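Putative diguanylate cyclase (GGDEF) with PAS/PAC domain (Rhodopseudomonas palustris, PDB 3LIF) is the extracellular PDC-type sensor domain of a membrane protein that probably makes cyclic di-GMP from two molecules of GTP. Local coordinates at residues His22-Gln33 and Arg225-Val236; Ile75-Thr83 and Leu93-Phe101. All coordinates share one frame; numbering follows the deposited sequence.

Interaction 1: residues His22-Gln33 and Arg225-Val236; sequences HSLAEHATHTFQ and RRVSRYPLVVTV
F32, near the end of the helical segment H22-Q33, touches two side chains of the R225-V236 hairpin, Y230 with its CB and L232 with its ring. The CB sits almost over the centre of the Y230 ring, 3.7 Å from the centroid and 11° off the normal, a CH-pi contact. From there CG stands anti to the carbonyl carbon (chi1 -73°), which carries the ring past the tyrosine toward L232. CD1, CE1 and CZ then lie under one methyl, L232 CD1, which comes from the opposite direction and stands 3.8 Å from the F32 centroid; A28 O lies at the ring edge, in plane. L112 also touches this phenylalanine.

One turn earlier, T29 makes a polar link. Its OG1 donates to S228 O (2.6 Å), in the carbonyl plane and on a lone pair, and accepts from a water that in turn takes the S228 N-H. Hydroxyl and water thus hold both backbone groups of S228 in the type II turn V227-Y230.

Toward the start of the segment, A28 CB meets V227 CG1 at 3.7 Å, A25 CB meets V234 CG2 at 4.0 Å, and L24 CD1 meets V236 CG2 at 3.9 Å. R225 brings a guanidinium face beneath H22 CB, its NE and NH2 bonded to S21 OG and R18 O.

The axes of 22-33 and 232-236 come within 8.1 Å, running roughly antiparallel (145°). Helix 5-47 packs here on the second sheet of this PDC fold. Polar links grip both ends of the contact, T29 and the water engaging S228 O and S228 N at the turn and R225 holding S21 and R18 at the other end, with small aliphatic groups packed between them.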
loop_
_atom_site.group_PDB
_atom_site.type_symbol
_atom_site.label_atom_id
_atom_site.label_comp_id
_atom_site.label_asym_id
_atom_site.label_seq_id
_atom_site.Cartn_x
_atom_site.Cartn_y
_atom_site.Cartn_z
ATOM N N HIS A 22 9.137 -0.583 -13.662
ATOM C CA HIS A 22 9.650 -1.820 -13.121
ATOM C C HIS A 22 10.334 -1.625 -11.760
ATOM O O HIS A 22 10.112 -2.372 -10.814
ATOM C CB HIS A 22 10.594 -2.431 -14.108
ATOM C CG HIS A 22 11.009 -3.816 -13.754
ATOM N ND1 HIS A 22 10.466 -4.935 -14.365
ATOM C CD2 HIS A 22 11.936 -4.270 -12.868
ATOM C CE1 HIS A 22 11.028 -6.018 -13.853
ATOM N NE2 HIS A 22 11.913 -5.644 -12.938
ATOM N N SER A 23 11.149 -0.603 -11.621
ATOM C CA SER A 23 11.730 -0.360 -10.312
ATOM C C SER A 23 10.693 -0.044 -9.237
ATOM O O SER A 23 10.772 -0.547 -8.135
ATOM C CB SER A 23 12.682 0.812 -10.391
ATOM O OG SER A 23 13.812 0.408 -11.081
ATOM N N LEU A 24 9.751 0.846 -9.550
ATOM C CA LEU A 24 8.695 1.199 -8.621
ATOM C C LEU A 24 7.894 -0.064 -8.210
ATOM O O LEU A 24 7.580 -0.224 -7.063
ATOM C CB LEU A 24 7.815 2.311 -9.211
ATOM C CG LEU A 24 8.517 3.648 -9.523
ATOM C CD1 LEU A 24 7.635 4.655 -10.267
ATOM C CD2 LEU A 24 9.045 4.331 -8.301
ATOM N N ALA A 25 7.602 -0.963 -9.139
ATOM C CA ALA A 25 6.806 -2.144 -8.828
ATOM C C ALA A 25 7.559 -3.042 -7.830
ATOM O O ALA A 25 6.994 -3.579 -6.872
ATOM C CB ALA A 25 6.499 -2.900 -10.078
ATOM N N GLU A 26 8.855 -3.181 -8.044
ATOM C CA GLU A 26 9.656 -3.976 -7.129
ATOM C C GLU A 26 9.795 -3.368 -5.783
ATOM O O GLU A 26 9.776 -4.044 -4.765
ATOM C CB GLU A 26 11.042 -4.211 -7.681
ATOM C CG GLU A 26 10.989 -5.182 -8.796
ATOM C CD GLU A 26 12.343 -5.746 -9.029
ATOM O OE1 GLU A 26 12.490 -6.993 -8.895
ATOM O OE2 GLU A 26 13.280 -4.927 -9.301
ATOM N N HIS A 27 10.005 -2.087 -5.766
ATOM C CA HIS A 27 10.025 -1.447 -4.489
ATOM C C HIS A 27 8.735 -1.793 -3.697
ATOM O O HIS A 27 8.789 -1.993 -2.461
ATOM C CB HIS A 27 10.099 0.016 -4.715
ATOM C CG HIS A 27 10.084 0.792 -3.469
ATOM N ND1 HIS A 27 8.933 1.351 -2.962
ATOM C CD2 HIS A 27 11.086 1.168 -2.647
ATOM C CE1 HIS A 27 9.225 2.036 -1.875
ATOM N NE2 HIS A 27 10.525 1.946 -1.662
ATOM N N ALA A 28 7.581 -1.855 -4.392
ATOM C CA ALA A 28 6.335 -2.101 -3.696
ATOM C C ALA A 28 6.442 -3.521 -3.238
ATOM O O ALA A 28 6.318 -3.811 -2.040
ATOM C CB ALA A 28 5.128 -1.915 -4.584
ATOM N N THR A 29 6.724 -4.414 -4.173
ATOM C CA THR A 29 6.839 -5.796 -3.777
ATOM C C THR A 29 7.751 -5.950 -2.558
ATOM O O THR A 29 7.382 -6.563 -1.570
ATOM C CB THR A 29 7.303 -6.718 -4.878
ATOM O OG1 THR A 29 6.348 -6.718 -5.958
ATOM C CG2 THR A 29 7.393 -8.125 -4.298
ATOM N N HIS A 30 8.929 -5.374 -2.597
ATOM C CA HIS A 30 9.881 -5.589 -1.510
ATOM C C HIS A 30 9.327 -4.986 -0.215
ATOM O O HIS A 30 9.478 -5.590 0.856
ATOM C CB HIS A 30 11.298 -5.012 -1.798
ATOM C CG HIS A 30 12.057 -5.705 -2.897
ATOM N ND1 HIS A 30 11.910 -7.046 -3.187
ATOM C CD2 HIS A 30 12.991 -5.230 -3.765
ATOM C CE1 HIS A 30 12.700 -7.361 -4.200
ATOM N NE2 HIS A 30 13.366 -6.277 -4.566
ATOM N N THR A 31 8.696 -3.807 -0.305
ATOM C CA THR A 31 8.177 -3.151 0.908
ATOM C C THR A 31 7.052 -3.961 1.580
ATOM O O THR A 31 7.094 -4.226 2.774
ATOM C CB THR A 31 7.623 -1.812 0.600
ATOM O OG1 THR A 31 8.645 -1.010 -0.009
ATOM C CG2 THR A 31 7.132 -1.162 1.871
ATOM N N PHE A 32 6.058 -4.375 0.811
ATOM C CA PHE A 32 5.047 -5.256 1.389
ATOM C C PHE A 32 5.620 -6.572 1.907
ATOM O O PHE A 32 5.211 -7.030 2.979
ATOM C CB PHE A 32 3.833 -5.435 0.461
ATOM C CG PHE A 32 2.975 -4.209 0.424
ATOM C CD1 PHE A 32 3.289 -3.151 -0.412
ATOM C CD2 PHE A 32 1.897 -4.067 1.297
ATOM C CE1 PHE A 32 2.519 -1.984 -0.409
ATOM C CE2 PHE A 32 1.111 -2.925 1.264
ATOM C CZ PHE A 32 1.441 -1.876 0.447
ATOM N N GLN A 33 6.580 -7.154 1.177
ATOM C CA GLN A 33 7.188 -8.402 1.573
ATOM C C GLN A 33 7.807 -8.171 2.944
ATOM O O GLN A 33 7.650 -8.951 3.869
ATOM C CB GLN A 33 8.311 -8.672 0.632
ATOM C CG GLN A 33 8.777 -10.084 0.602
ATOM C CD GLN A 33 8.288 -10.696 -0.709
ATOM O OE1 GLN A 33 9.091 -10.945 -1.620
ATOM N NE2 GLN A 33 6.955 -10.890 -0.840
ATOM N N ARG A 225 2.481 -0.573 -14.325
ATOM C CA ARG A 225 2.821 -1.970 -14.156
ATOM C C ARG A 225 2.189 -2.617 -12.890
ATOM O O ARG A 225 2.313 -2.097 -11.765
ATOM C CB ARG A 225 4.355 -2.114 -14.103
ATOM C CG ARG A 225 4.810 -3.555 -14.051
ATOM C CD ARG A 225 6.278 -3.662 -13.902
ATOM N NE ARG A 225 6.959 -2.827 -14.897
ATOM C CZ ARG A 225 7.422 -3.264 -16.078
ATOM N NH1 ARG A 225 7.286 -4.531 -16.437
ATOM N NH2 ARG A 225 8.027 -2.427 -16.899
ATOM N N ARG A 226 1.510 -3.749 -13.073
ATOM C CA ARG A 226 1.041 -4.538 -11.915
ATOM C C ARG A 226 2.218 -4.814 -11.020
ATOM O O ARG A 226 3.304 -5.129 -11.514
ATOM C CB ARG A 226 0.446 -5.867 -12.316
ATOM C CG ARG A 226 -0.916 -5.683 -12.863
ATOM C CD ARG A 226 -1.721 -6.970 -12.786
ATOM N NE ARG A 226 -2.973 -6.837 -13.535
ATOM C CZ ARG A 226 -4.117 -6.348 -13.043
ATOM N NH1 ARG A 226 -5.159 -6.286 -13.826
ATOM N NH2 ARG A 226 -4.233 -5.918 -11.801
ATOM N N VAL A 227 1.999 -4.687 -9.718
ATOM C CA VAL A 227 2.997 -4.977 -8.743
ATOM C C VAL A 227 3.058 -6.499 -8.460
ATOM O O VAL A 227 2.131 -7.158 -8.009
ATOM C CB VAL A 227 2.682 -4.232 -7.461
ATOM C CG1 VAL A 227 3.491 -4.824 -6.247
ATOM C CG2 VAL A 227 2.858 -2.769 -7.667
ATOM N N SER A 228 4.191 -7.074 -8.723
ATOM C CA SER A 228 4.279 -8.486 -8.479
ATOM C C SER A 228 3.888 -8.930 -7.022
ATOM O O SER A 228 4.346 -8.346 -6.027
ATOM C CB SER A 228 5.663 -8.968 -8.885
ATOM O OG SER A 228 5.875 -10.170 -8.221
ATOM N N ARG A 229 3.017 -9.943 -6.926
ATOM C CA ARG A 229 2.786 -10.641 -5.673
ATOM C C ARG A 229 1.800 -9.952 -4.689
ATOM O O ARG A 229 1.584 -10.475 -3.576
ATOM C CB ARG A 229 4.153 -10.881 -5.017
ATOM C CG ARG A 229 4.359 -12.284 -4.482
ATOM C CD ARG A 229 5.733 -12.876 -4.740
ATOM N NE ARG A 229 6.734 -12.417 -3.794
ATOM C CZ ARG A 229 7.874 -11.845 -4.166
ATOM N NH1 ARG A 229 8.131 -11.654 -5.458
ATOM N NH2 ARG A 229 8.753 -11.451 -3.261
ATOM N N TYR A 230 1.235 -8.790 -5.060
ATOM C CA TYR A 230 0.189 -8.076 -4.291
ATOM C C TYR A 230 -0.748 -7.381 -5.274
ATOM O O TYR A 230 -0.287 -6.928 -6.307
ATOM C CB TYR A 230 0.787 -7.018 -3.346
ATOM C CG TYR A 230 1.745 -7.639 -2.405
ATOM C CD1 TYR A 230 1.289 -8.225 -1.221
ATOM C CD2 TYR A 230 3.111 -7.728 -2.712
ATOM C CE1 TYR A 230 2.137 -8.855 -0.365
ATOM C CE2 TYR A 230 3.998 -8.392 -1.827
ATOM C CZ TYR A 230 3.491 -8.963 -0.658
ATOM O OH TYR A 230 4.311 -9.590 0.266
ATOM N N PRO A 231 -2.061 -7.267 -4.949
ATOM C CA PRO A 231 -2.984 -6.575 -5.881
ATOM C C PRO A 231 -2.783 -5.026 -5.920
ATOM O O PRO A 231 -3.692 -4.256 -5.556
ATOM C CB PRO A 231 -4.352 -6.899 -5.305
ATOM C CG PRO A 231 -4.102 -7.019 -3.775
ATOM C CD PRO A 231 -2.695 -7.600 -3.651
ATOM N N LEU A 232 -1.599 -4.581 -6.334
ATOM C CA LEU A 232 -1.283 -3.152 -6.411
ATOM C C LEU A 232 -0.837 -2.828 -7.849
ATOM O O LEU A 232 -0.426 -3.721 -8.572
ATOM C CB LEU A 232 -0.168 -2.830 -5.420
ATOM C CG LEU A 232 -0.522 -3.200 -3.980
ATOM C CD1 LEU A 232 0.642 -2.965 -3.016
ATOM C CD2 LEU A 232 -1.727 -2.372 -3.513
ATOM N N VAL A 233 -0.912 -1.578 -8.262
ATOM C CA VAL A 233 -0.381 -1.165 -9.550
ATOM C C VAL A 233 0.471 0.066 -9.294
ATOM O O VAL A 233 0.176 0.832 -8.394
ATOM C CB VAL A 233 -1.521 -0.741 -10.464
ATOM C CG1 VAL A 233 -1.019 -0.481 -11.892
ATOM C CG2 VAL A 233 -2.561 -1.820 -10.466
ATOM N N VAL A 234 1.529 0.283 -10.056
ATOM C CA VAL A 234 2.239 1.554 -9.885
ATOM C C VAL A 234 2.103 2.277 -11.182
ATOM O O VAL A 234 2.014 1.621 -12.240
ATOM C CB VAL A 234 3.725 1.353 -9.641
ATOM C CG1 VAL A 234 3.958 0.838 -8.239
ATOM C CG2 VAL A 234 4.291 0.362 -10.677
ATOM N N THR A 235 2.085 3.607 -11.140
ATOM C CA THR A 235 2.116 4.366 -12.394
ATOM C C THR A 235 3.158 5.471 -12.303
ATOM O O THR A 235 3.317 6.013 -11.228
ATOM C CB THR A 235 0.770 5.013 -12.667
ATOM O OG1 THR A 235 0.515 6.030 -11.679
ATOM C CG2 THR A 235 -0.377 3.968 -12.661
ATOM N N VAL A 236 3.872 5.779 -13.404
ATOM C CA VAL A 236 4.758 6.965 -13.515
ATOM C C VAL A 236 4.298 7.754 -14.696
ATOM O O VAL A 236 4.106 7.187 -15.764
ATOM C CB VAL A 236 6.182 6.654 -14.013
ATOM C CG1 VAL A 236 7.167 7.479 -13.266
ATOM C CG2 VAL A 236 6.544 5.243 -13.929
HETATM O O HOH W 1 6.692 -5.929 -8.453
#

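Interaction 2: residues Ile75-Thr83 and Leu93-Phe101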
loop_
_atom_site.group_PDB
_atom_site.type_symbol
_atom_site.label_atom_id
_atom_site.label_comp_id
_atom_site.label_asym_id
_atom_site.label_seq_id
_atom_site.Cartn_x
_atom_site.Cartn_y
_atom_site.Cartn_z
ATOM N N ILE A 75 -2.828 -6.014 17.893
ATOM C CA ILE A 75 -3.453 -7.290 18.000
ATOM C C ILE A 75 -4.929 -7.170 18.411
ATOM O O ILE A 75 -5.277 -6.357 19.279
ATOM C CB ILE A 75 -2.766 -8.085 19.061
ATOM C CG1 ILE A 75 -1.260 -7.941 18.878
ATOM C CG2 ILE A 75 -3.230 -9.578 18.949
ATOM C CD1 ILE A 75 -0.670 -8.908 17.841
ATOM N N LEU A 76 -5.759 -7.988 17.778
ATOM C CA LEU A 76 -7.141 -8.184 18.122
ATOM C C LEU A 76 -7.330 -9.664 18.392
ATOM O O LEU A 76 -6.823 -10.516 17.582
ATOM C CB LEU A 76 -8.041 -7.852 16.928
ATOM C CG LEU A 76 -8.099 -6.455 16.307
ATOM C CD1 LEU A 76 -9.228 -6.431 15.274
ATOM C CD2 LEU A 76 -8.225 -5.300 17.314
ATOM N N ASP A 77 -8.074 -10.003 19.458
ATOM C CA ASP A 77 -8.383 -11.420 19.724
ATOM C C ASP A 77 -9.651 -11.771 19.022
ATOM O O ASP A 77 -9.987 -11.158 18.043
ATOM C CB ASP A 77 -8.702 -11.587 21.191
ATOM C CG ASP A 77 -9.924 -10.711 21.665
ATOM O OD1 ASP A 77 -10.917 -10.385 20.895
ATOM O OD2 ASP A 77 -9.867 -10.356 22.870
ATOM N N ALA A 78 -10.282 -12.873 19.366
ATOM C CA ALA A 78 -10.684 -13.827 18.404
ATOM C C ALA A 78 -12.149 -13.194 18.334
ATOM O O ALA A 78 -12.963 -13.478 17.435
ATOM C CB ALA A 78 -10.725 -15.204 18.973
ATOM N N ASP A 79 -12.435 -12.300 19.301
ATOM C CA ASP A 79 -13.693 -11.532 19.391
ATOM C C ASP A 79 -13.528 -10.127 18.840
ATOM O O ASP A 79 -14.463 -9.319 18.877
ATOM C CB ASP A 79 -14.270 -11.450 20.847
ATOM C CG ASP A 79 -14.576 -12.832 21.466
ATOM O OD1 ASP A 79 -15.419 -13.549 20.912
ATOM O OD2 ASP A 79 -13.974 -13.192 22.498
ATOM N N GLY A 80 -12.366 -9.806 18.303
ATOM C CA GLY A 80 -12.261 -8.523 17.629
ATOM C C GLY A 80 -11.865 -7.427 18.594
ATOM O O GLY A 80 -11.907 -6.262 18.246
ATOM N N GLN A 81 -11.493 -7.790 19.823
ATOM C CA GLN A 81 -11.183 -6.795 20.845
ATOM C C GLN A 81 -9.690 -6.463 20.868
ATOM O O GLN A 81 -8.840 -7.353 20.878
ATOM C CB GLN A 81 -11.669 -7.288 22.203
ATOM C CG GLN A 81 -12.910 -6.507 22.762
ATOM C CD GLN A 81 -12.486 -5.330 23.688
ATOM O OE1 GLN A 81 -13.313 -4.551 24.181
ATOM N NE2 GLN A 81 -11.173 -5.208 23.913
ATOM N N LEU A 82 -9.341 -5.197 20.874
ATOM C CA LEU A 82 -7.941 -4.875 20.739
ATOM C C LEU A 82 -7.245 -5.222 22.033
ATOM O O LEU A 82 -7.517 -4.643 23.041
ATOM C CB LEU A 82 -7.786 -3.392 20.408
ATOM C CG LEU A 82 -6.499 -2.544 20.327
ATOM C CD1 LEU A 82 -5.347 -2.944 21.278
ATOM C CD2 LEU A 82 -6.015 -2.324 18.866
ATOM N N THR A 83 -6.316 -6.156 22.002
ATOM C CA THR A 83 -5.565 -6.511 23.198
ATOM C C THR A 83 -4.144 -5.964 23.379
ATOM O O THR A 83 -3.694 -5.809 24.488
ATOM C CB THR A 83 -5.441 -8.002 23.274
ATOM O OG1 THR A 83 -4.811 -8.462 22.072
ATOM C CG2 THR A 83 -6.828 -8.618 23.429
ATOM N N LEU A 93 -10.440 -1.104 22.488
ATOM C CA LEU A 93 -11.820 -1.104 22.030
ATOM C C LEU A 93 -12.204 -2.340 21.219
ATOM O O LEU A 93 -11.399 -3.175 20.839
ATOM C CB LEU A 93 -12.067 0.124 21.170
ATOM C CG LEU A 93 -12.171 1.526 21.766
ATOM C CD1 LEU A 93 -12.159 1.503 23.249
ATOM C CD2 LEU A 93 -11.043 2.347 21.286
ATOM N N ASP A 94 -13.477 -2.433 20.934
ATOM C CA ASP A 94 -14.024 -3.522 20.160
ATOM C C ASP A 94 -14.011 -3.161 18.660
ATOM O O ASP A 94 -14.658 -2.200 18.273
ATOM C CB ASP A 94 -15.471 -3.751 20.625
ATOM C CG ASP A 94 -16.271 -4.645 19.684
ATOM O OD1 ASP A 94 -17.436 -4.293 19.453
ATOM O OD2 ASP A 94 -15.771 -5.691 19.179
ATOM N N ASN A 95 -13.307 -3.939 17.830
ATOM C CA ASN A 95 -13.188 -3.624 16.396
ATOM C C ASN A 95 -13.708 -4.735 15.485
ATOM O O ASN A 95 -13.438 -4.754 14.285
ATOM C CB ASN A 95 -11.752 -3.252 16.021
ATOM C CG ASN A 95 -11.279 -2.018 16.741
ATOM O OD1 ASN A 95 -10.529 -2.114 17.687
ATOM N ND2 ASN A 95 -11.720 -0.864 16.313
ATOM N N SER A 96 -14.474 -5.640 16.079
ATOM C CA SER A 96 -15.107 -6.742 15.338
ATOM C C SER A 96 -16.011 -6.270 14.210
ATOM O O SER A 96 -16.501 -7.086 13.423
ATOM C CB SER A 96 -15.956 -7.556 16.292
ATOM O OG SER A 96 -16.774 -6.627 16.971
ATOM N N ASP A 97 -16.212 -4.971 14.093
ATOM C CA ASP A 97 -16.990 -4.539 12.968
ATOM C C ASP A 97 -16.097 -4.434 11.706
ATOM O O ASP A 97 -16.571 -4.372 10.590
ATOM C CB ASP A 97 -17.666 -3.241 13.262
ATOM C CG ASP A 97 -16.686 -2.106 13.357
ATOM O OD1 ASP A 97 -16.825 -1.150 12.586
ATOM O OD2 ASP A 97 -15.732 -2.154 14.170
ATOM N N ARG A 98 -14.789 -4.454 11.904
ATOM C CA ARG A 98 -13.858 -4.047 10.901
ATOM C C ARG A 98 -13.727 -5.168 9.850
ATOM O O ARG A 98 -13.709 -6.352 10.216
ATOM C CB ARG A 98 -12.585 -3.793 11.653
ATOM C CG ARG A 98 -11.862 -2.609 11.230
ATOM C CD ARG A 98 -12.629 -1.353 11.396
ATOM N NE ARG A 98 -11.685 -0.267 11.590
ATOM C CZ ARG A 98 -11.851 0.968 11.145
ATOM N NH1 ARG A 98 -12.937 1.258 10.462
ATOM N NH2 ARG A 98 -10.906 1.900 11.382
ATOM N N SER A 99 -13.714 -4.824 8.559
ATOM C CA SER A 99 -13.792 -5.891 7.507
ATOM C C SER A 99 -12.631 -6.849 7.518
ATOM O O SER A 99 -12.785 -8.079 7.281
ATOM C CB SER A 99 -13.877 -5.324 6.081
ATOM O OG SER A 99 -12.833 -4.418 5.909
ATOM N N TYR A 100 -11.450 -6.300 7.737
ATOM C CA TYR A 100 -10.306 -7.188 7.782
ATOM C C TYR A 100 -10.459 -8.201 8.889
ATOM O O TYR A 100 -10.027 -9.365 8.720
ATOM C CB TYR A 100 -9.006 -6.447 7.927
ATOM C CG TYR A 100 -8.863 -5.624 9.179
ATOM C CD1 TYR A 100 -9.119 -4.273 9.145
ATOM C CD2 TYR A 100 -8.419 -6.183 10.392
ATOM C CE1 TYR A 100 -8.937 -3.486 10.238
ATOM C CE2 TYR A 100 -8.243 -5.372 11.540
ATOM C CZ TYR A 100 -8.500 -4.024 11.421
ATOM O OH TYR A 100 -8.394 -3.148 12.463
ATOM N N PHE A 101 -11.073 -7.791 10.005
ATOM C CA PHE A 101 -11.286 -8.726 11.090
ATOM C C PHE A 101 -12.270 -9.757 10.653
ATOM O O PHE A 101 -12.000 -10.957 10.759
ATOM C CB PHE A 101 -11.777 -8.072 12.356
ATOM C CG PHE A 101 -12.304 -9.063 13.359
ATOM C CD1 PHE A 101 -11.445 -9.738 14.190
ATOM C CD2 PHE A 101 -13.665 -9.310 13.475
ATOM C CE1 PHE A 101 -11.914 -10.635 15.116
ATOM C CE2 PHE A 101 -14.143 -10.259 14.400
ATOM C CZ PHE A 101 -13.261 -10.925 15.202
#
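Two nearly straight backbone hydrogen bonds join these loops: N95 N donates to G80 O (2.7 Å) and L82 N to L93 O (2.9 Å). They flank Q81 and D94, which form a single antiparallel bridge as a non-hydrogen-bonded pair. Carboxylates brace both sides of it. D77 OD1 takes the Q81 N-H from above its plane, at 2.9 Å, and D94 OD2 receives S96 OG on its syn side, at 2.6 Å.

Next to the bridge, Q81 bends at chi2 (-93°), laying its CD 3.7 Å from L93 O, while NE2 reaches A92 O in a weak hydrogen bond. Shortening Q81 to an alanine would probably strip this cover from the L93-D94 backbone and lose the weak bond to A92 O.

Packing continues at G80, which closes the type I turn D77-G80. Its CA lies over one face of the F101 ring, 3.7 Å from the centroid, in a CH-pi contact, and A78 O approaches the ring edge in plane. A CB on G80 would run into S96 and crowd F101. The ring arrives with CG anti to the backbone N (chi1 166°), which sends it from the helix start across the turn. Deeper in, L76 CD1 meets both Y100 CE2, at 4.0 Å, and F101 CD1. Y100 also packs on strands 113-119, 126-135 and 141-149, and its OH, like R98 NE, hydrogen-bonds a 2-methyl-2,4-pentanediol molecule, probably from the crystallisation liquor, at a place consistent with the ligand pocket of Cache domains.

The chemistry thus divides in two: directed backbone bonds set the register of the loop before helix 99-106, and apolar contacts settle the first turn of that helix on the sheet beside the site that holds the pentanediol.

From the N terminus, the chain first runs along helix 5-47, whose middle supplies residues 22-33 of interaction 1. It then builds the first five-stranded sheet, where interaction 2 closes a short loop, with only nine residues between 75-83 and 93-101, joining the turn between strands 70-76 and 82-85 to the start of helix 99-106. The second sheet follows, and its hairpin 225-236 returns to the helix, closing interaction 1 over 191 intervening residues. Interaction 2 therefore lies wholly within that larger span, and the two do not cross. Their centres are 29 Å apart: one secures the second domain to the shared helix, the other is internal to the first.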